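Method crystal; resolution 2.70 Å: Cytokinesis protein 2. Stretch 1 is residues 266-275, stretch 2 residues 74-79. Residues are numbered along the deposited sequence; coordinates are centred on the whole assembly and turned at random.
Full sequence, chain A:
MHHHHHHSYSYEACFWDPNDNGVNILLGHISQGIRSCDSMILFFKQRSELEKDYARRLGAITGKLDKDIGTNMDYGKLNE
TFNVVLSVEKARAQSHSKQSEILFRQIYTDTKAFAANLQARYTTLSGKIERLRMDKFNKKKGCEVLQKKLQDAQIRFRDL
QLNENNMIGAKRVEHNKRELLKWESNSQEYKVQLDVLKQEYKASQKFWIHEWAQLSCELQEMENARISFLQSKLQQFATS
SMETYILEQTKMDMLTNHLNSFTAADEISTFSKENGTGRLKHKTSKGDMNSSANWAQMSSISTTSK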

ATOM      1  N   ASP A 266      -7.743 -29.949 -17.649  1.00 84.28           N
ATOM      2  CA  ASP A 266      -8.177 -29.248 -18.850  1.00 81.07           C
ATOM      3  C   ASP A 266      -6.977 -28.838 -19.694  1.00 74.61           C
ATOM      4  O   ASP A 266      -7.010 -28.923 -20.922  1.00 79.97           O
ATOM      5  CB  ASP A 266      -9.004 -28.012 -18.490  1.00 90.36           C
ATOM      6  CG  ASP A 266     -10.240 -28.350 -17.679  1.00 93.55           C
ATOM      7  OD1 ASP A 266     -10.712 -29.503 -17.766  1.00 91.69           O
ATOM      8  OD2 ASP A 266     -10.745 -27.455 -16.964  1.00 86.60           O
ATOM      9  N   GLU A 267      -5.919 -28.396 -19.025  1.00 68.78           N
ATOM     10  CA  GLU A 267      -4.727 -27.908 -19.708  1.00 73.40           C
ATOM     11  C   GLU A 267      -4.009 -29.026 -20.447  1.00 74.34           C
ATOM     12  O   GLU A 267      -3.465 -28.817 -21.531  1.00 78.33           O
ATOM     13  CB  GLU A 267      -3.779 -27.240 -18.711  1.00 77.18           C
ATOM     14  CG  GLU A 267      -4.357 -25.997 -18.057  1.00 82.96           C
ATOM     15  CD  GLU A 267      -4.641 -24.887 -19.055  1.00 87.18           C
ATOM     16  OE1 GLU A 267      -3.800 -23.972 -19.181  1.00 89.23           O
ATOM     17  OE2 GLU A 267      -5.707 -24.924 -19.710  1.00 86.32           O
ATOM     18  N   ILE A 268      -4.016 -30.213 -19.856  1.00 74.90           N
ATOM     19  CA  ILE A 268      -3.376 -31.369 -20.463  1.00 73.76           C
ATOM     20  C   ILE A 268      -4.188 -31.861 -21.660  1.00 73.21           C
ATOM     21  O   ILE A 268      -3.626 -32.209 -22.699  1.00 78.78           O
ATOM     22  CB  ILE A 268      -3.193 -32.500 -19.435  1.00 71.09           C
ATOM     23  CG1 ILE A 268      -2.124 -32.102 -18.416  1.00 66.56           C
ATOM     24  CG2 ILE A 268      -2.797 -33.799 -20.120  1.00 67.94           C
ATOM     25  CD1 ILE A 268      -2.165 -32.903 -17.141  1.00 69.23           C
ATOM     26  N   SER A 269      -5.511 -31.865 -21.514  1.00 68.77           N
ATOM     27  CA  SER A 269      -6.405 -32.288 -22.590  1.00 70.26           C
ATOM     28  C   SER A 269      -6.248 -31.430 -23.841  1.00 70.64           C
ATOM     29  O   SER A 269      -6.081 -31.943 -24.948  1.00 74.29           O
ATOM     30  CB  SER A 269      -7.860 -32.245 -22.126  1.00 77.42           C
ATOM     31  OG  SER A 269      -8.728 -31.984 -23.219  1.00 77.18           O
ATOM     32  N   THR A 270      -6.302 -30.118 -23.658  1.00 74.62           N
ATOM     33  CA  THR A 270      -6.251 -29.196 -24.782  1.00 76.83           C
ATOM     34  C   THR A 270      -4.876 -29.165 -25.445  1.00 73.80           C
ATOM     35  O   THR A 270      -4.782 -29.128 -26.667  1.00 80.02           O
ATOM     36  CB  THR A 270      -6.643 -27.772 -24.350  1.00 75.39           C
ATOM     37  OG1 THR A 270      -5.902 -27.405 -23.179  1.00 77.44           O
ATOM     38  CG2 THR A 270      -8.130 -27.708 -24.038  1.00 69.31           C
ATOM     39  N   PHE A 271      -3.815 -29.188 -24.642  1.00 71.29           N
ATOM     40  CA  PHE A 271      -2.455 -29.161 -25.176  1.00 76.42           C
ATOM     41  C   PHE A 271      -2.193 -30.364 -26.075  1.00 80.94           C
ATOM     42  O   PHE A 271      -1.565 -30.239 -27.125  1.00 85.27           O
ATOM     43  CB  PHE A 271      -1.426 -29.122 -24.040  1.00 79.37           C
ATOM     44  CG  PHE A 271      -0.003 -28.960 -24.512  1.00 80.03           C
ATOM     45  CD1 PHE A 271       0.569 -27.701 -24.606  1.00 79.39           C
ATOM     46  CD2 PHE A 271       0.764 -30.065 -24.847  1.00 81.43           C
ATOM     47  CE1 PHE A 271       1.876 -27.548 -25.036  1.00 79.56           C
ATOM     48  CE2 PHE A 271       2.070 -29.918 -25.277  1.00 79.52           C
ATOM     49  CZ  PHE A 271       2.627 -28.658 -25.371  1.00 80.94           C
ATOM     50  N   SER A 272      -2.677 -31.527 -25.654  1.00 79.67           N
ATOM     51  CA  SER A 272      -2.485 -32.755 -26.415  1.00 78.11           C
ATOM     52  C   SER A 272      -3.289 -32.717 -27.711  1.00 83.32           C
ATOM     53  O   SER A 272      -2.898 -33.312 -28.716  1.00 96.02           O
ATOM     54  CB  SER A 272      -2.884 -33.970 -25.577  1.00 75.20           C
ATOM     55  OG  SER A 272      -2.134 -34.024 -24.375  1.00 73.20           O
ATOM     56  N   LYS A 273      -4.414 -32.012 -27.674  1.00 72.30           N
ATOM     57  CA  LYS A 273      -5.259 -31.840 -28.849  1.00 71.17           C
ATOM     58  C   LYS A 273      -4.545 -31.019 -29.916  1.00 80.16           C
ATOM     59  O   LYS A 273      -4.588 -31.349 -31.100  1.00 92.64           O
ATOM     60  CB  LYS A 273      -6.575 -31.158 -28.463  1.00 77.80           C
ATOM     61  CG  LYS A 273      -7.834 -31.937 -28.807  1.00 75.22           C
ATOM     62  CD  LYS A 273      -9.076 -31.160 -28.377  1.00 78.27           C
ATOM     63  CE  LYS A 273     -10.337 -32.003 -28.495  1.00 80.86           C
ATOM     64  NZ  LYS A 273     -11.560 -31.224 -28.151  1.00 77.87           N
ATOM     65  N   GLU A 274      -3.884 -29.949 -29.485  1.00 79.26           N
ATOM     66  CA  GLU A 274      -3.262 -29.007 -30.410  1.00 79.89           C
ATOM     67  C   GLU A 274      -1.907 -29.468 -30.935  1.00 76.34           C
ATOM     68  O   GLU A 274      -1.532 -29.142 -32.060  1.00 79.29           O
ATOM     69  CB  GLU A 274      -3.094 -27.640 -29.740  1.00 78.78           C
ATOM     70  CG  GLU A 274      -4.305 -27.167 -28.966  1.00 83.48           C
ATOM     71  CD  GLU A 274      -4.045 -25.872 -28.224  1.00 82.66           C
ATOM     72  OE1 GLU A 274      -2.868 -25.592 -27.912  1.00 80.55           O
ATOM     73  OE2 GLU A 274      -5.016 -25.140 -27.950  1.00 86.56           O
ATOM     74  N   ASN A 275      -1.170 -30.219 -30.124  1.00 70.88           N
ATOM     75  CA  ASN A 275       0.222 -30.510 -30.450  1.00 73.73           C
ATOM     76  C   ASN A 275       0.588 -31.988 -30.422  1.00 72.12           C
ATOM     77  O   ASN A 275       1.769 -32.336 -30.454  1.00 69.59           O
ATOM     78  CB  ASN A 275       1.140 -29.739 -29.501  1.00 78.21           C
ATOM     79  CG  ASN A 275       0.842 -28.256 -29.489  1.00 88.40           C
ATOM     80  OD1 ASN A 275       0.670 -27.641 -30.541  1.00 96.67           O
ATOM     81  ND2 ASN A 275       0.777 -27.672 -28.297  1.00 88.08           N
TER
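Stretch 2, residues 74-79: DYGKLN

Stretch 2 meets the helix of residues 266-275 where an extended segment, Asp74-Tyr75, turns into a helix that continues beyond Asn79. The backbones come nearest at Glu267 and Gly76, whose CA atoms lie 6.6 Å apart, and the contact buries 314 Å² in total. The contacts run in opposite order along the two stretches: Tyr75 reaches Thr270, Phe271 and Glu274, while the later Lys77 and Leu78 meet Glu267.

Tyr75 contributes the most area. Its backbone is extended (phi/psi -108/151), its CA-to-CB bond points toward the first helix, and chi1 is t (171°), which points the ring across the first helix and carries its hydroxyl to the Thr270-Glu274 side. There Tyr75 OH lies 3.0 Å from Thr270 OG1 and 3.3 Å from Glu274 OE1, the latter a weak contact; its single proton can serve one of these acceptors at a time. Thr270 adopts chi1 p (49°), which lets OG1 donate to Asp266 O, one turn back, at 2.9 Å while still facing the tyrosine hydroxyl. Glu274, m at chi1 and t at chi2, extends its carboxylate to the edge of the Tyr75 ring. Phe271, with chi1 t (-174°), directs its ring edge onto the Tyr75 face: the centroids are 5.1 Å apart, the planes stand at 83°, and Phe271 CD1 is 3.7 Å from Tyr75 CE1.

The CA-to-CB bond of Glu267 points sideways to stretch 2, but two successive m torsions (-64° and -63°) bring its carboxylate to the first turn of the second helix. Glu267 OE1 accepts a hydrogen bond from Leu78 N at 3.2 Å; Lys77 N is nearer to Glu267 OE1, at 2.7 Å, but its angle is poor. Gly76, at phi 41°, makes room for this carboxylate, since an ideal CB would clash with OE1. Lys77 starts toward the helix, but its chain then leads away. Within stretch 2, Tyr75 N donates to Asp74 OD1 at 2.6 Å, tying the Asp74 side chain to the backbone just before the turn.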

ATOM      1  N   ASP A  74       4.067 -19.045 -21.350  1.00 76.46           N
ATOM      2  CA  ASP A  74       3.349 -20.127 -20.693  1.00 65.07           C
ATOM      3  C   ASP A  74       2.097 -20.459 -21.496  1.00 65.21           C
ATOM      4  O   ASP A  74       1.736 -19.733 -22.421  1.00 70.49           O
ATOM      5  CB  ASP A  74       2.997 -19.754 -19.256  1.00 67.22           C
ATOM      6  CG  ASP A  74       2.948 -20.959 -18.338  1.00 69.81           C
ATOM      7  OD1 ASP A  74       2.386 -21.999 -18.745  1.00 71.86           O
ATOM      8  OD2 ASP A  74       3.475 -20.869 -17.209  1.00 71.22           O
ATOM      9  N   TYR A  75       1.438 -21.557 -21.145  1.00 65.85           N
ATOM     10  CA  TYR A  75       0.385 -22.115 -21.988  1.00 61.06           C
ATOM     11  C   TYR A  75      -1.009 -21.915 -21.422  1.00 60.45           C
ATOM     12  O   TYR A  75      -1.185 -21.861 -20.207  1.00 63.28           O
ATOM     13  CB  TYR A  75       0.617 -23.612 -22.206  1.00 50.66           C
ATOM     14  CG  TYR A  75      -0.541 -24.300 -22.896  1.00 51.98           C
ATOM     15  CD1 TYR A  75      -0.696 -24.216 -24.273  1.00 51.62           C
ATOM     16  CD2 TYR A  75      -1.489 -25.016 -22.171  1.00 56.97           C
ATOM     17  CE1 TYR A  75      -1.755 -24.833 -24.915  1.00 54.76           C
ATOM     18  CE2 TYR A  75      -2.557 -25.637 -22.806  1.00 66.23           C
ATOM     19  CZ  TYR A  75      -2.681 -25.541 -24.180  1.00 67.21           C
ATOM     20  OH  TYR A  75      -3.731 -26.152 -24.828  1.00 77.00           O
ATOM     21  N   GLY A  76      -1.985 -21.823 -22.324  1.00 58.90           N
ATOM     22  CA  GLY A  76      -3.396 -21.858 -21.993  1.00 65.50           C
ATOM     23  C   GLY A  76      -3.818 -21.098 -20.758  1.00 69.83           C
ATOM     24  O   GLY A  76      -3.265 -20.048 -20.439  1.00 71.31           O
ATOM     25  N   LYS A  77      -4.787 -21.663 -20.050  1.00 70.94           N
ATOM     26  CA  LYS A  77      -5.390 -21.015 -18.891  1.00 74.46           C
ATOM     27  C   LYS A  77      -4.388 -20.488 -17.858  1.00 65.49           C
ATOM     28  O   LYS A  77      -4.593 -19.417 -17.294  1.00 60.65           O
ATOM     29  CB  LYS A  77      -6.362 -21.975 -18.210  1.00 78.93           C
ATOM     30  CG  LYS A  77      -7.814 -21.574 -18.368  1.00 77.79           C
ATOM     31  CD  LYS A  77      -8.319 -21.820 -19.779  1.00 72.56           C
ATOM     32  CE  LYS A  77      -9.788 -21.433 -19.887  1.00 84.88           C
ATOM     33  NZ  LYS A  77     -10.352 -21.746 -21.229  1.00 92.97           N
ATOM     34  N   LEU A  78      -3.304 -21.220 -17.614  1.00 70.30           N
ATOM     35  CA  LEU A  78      -2.313 -20.756 -16.644  1.00 66.21           C
ATOM     36  C   LEU A  78      -1.600 -19.509 -17.162  1.00 70.96           C
ATOM     37  O   LEU A  78      -1.067 -18.722 -16.384  1.00 74.14           O
ATOM     38  CB  LEU A  78      -1.299 -21.854 -16.314  1.00 61.37           C
ATOM     39  N   ASN A  79      -1.598 -19.320 -18.476  1.00 75.12           N
ATOM     40  CA  ASN A  79      -1.038 -18.099 -19.038  1.00 77.41           C
ATOM     41  C   ASN A  79      -2.051 -16.961 -19.008  1.00 80.61           C
ATOM     42  O   ASN A  79      -1.699 -15.820 -18.748  1.00 78.35           O
ATOM     43  CB  ASN A  79      -0.539 -18.342 -20.464  1.00 72.79           C
ATOM     44  CG  ASN A  79       0.241 -17.169 -21.012  1.00 71.52           C
ATOM     45  OD1 ASN A  79      -0.202 -16.495 -21.940  1.00 73.76           O
ATOM     46  ND2 ASN A  79       1.408 -16.911 -20.431  1.00 69.35           N
TER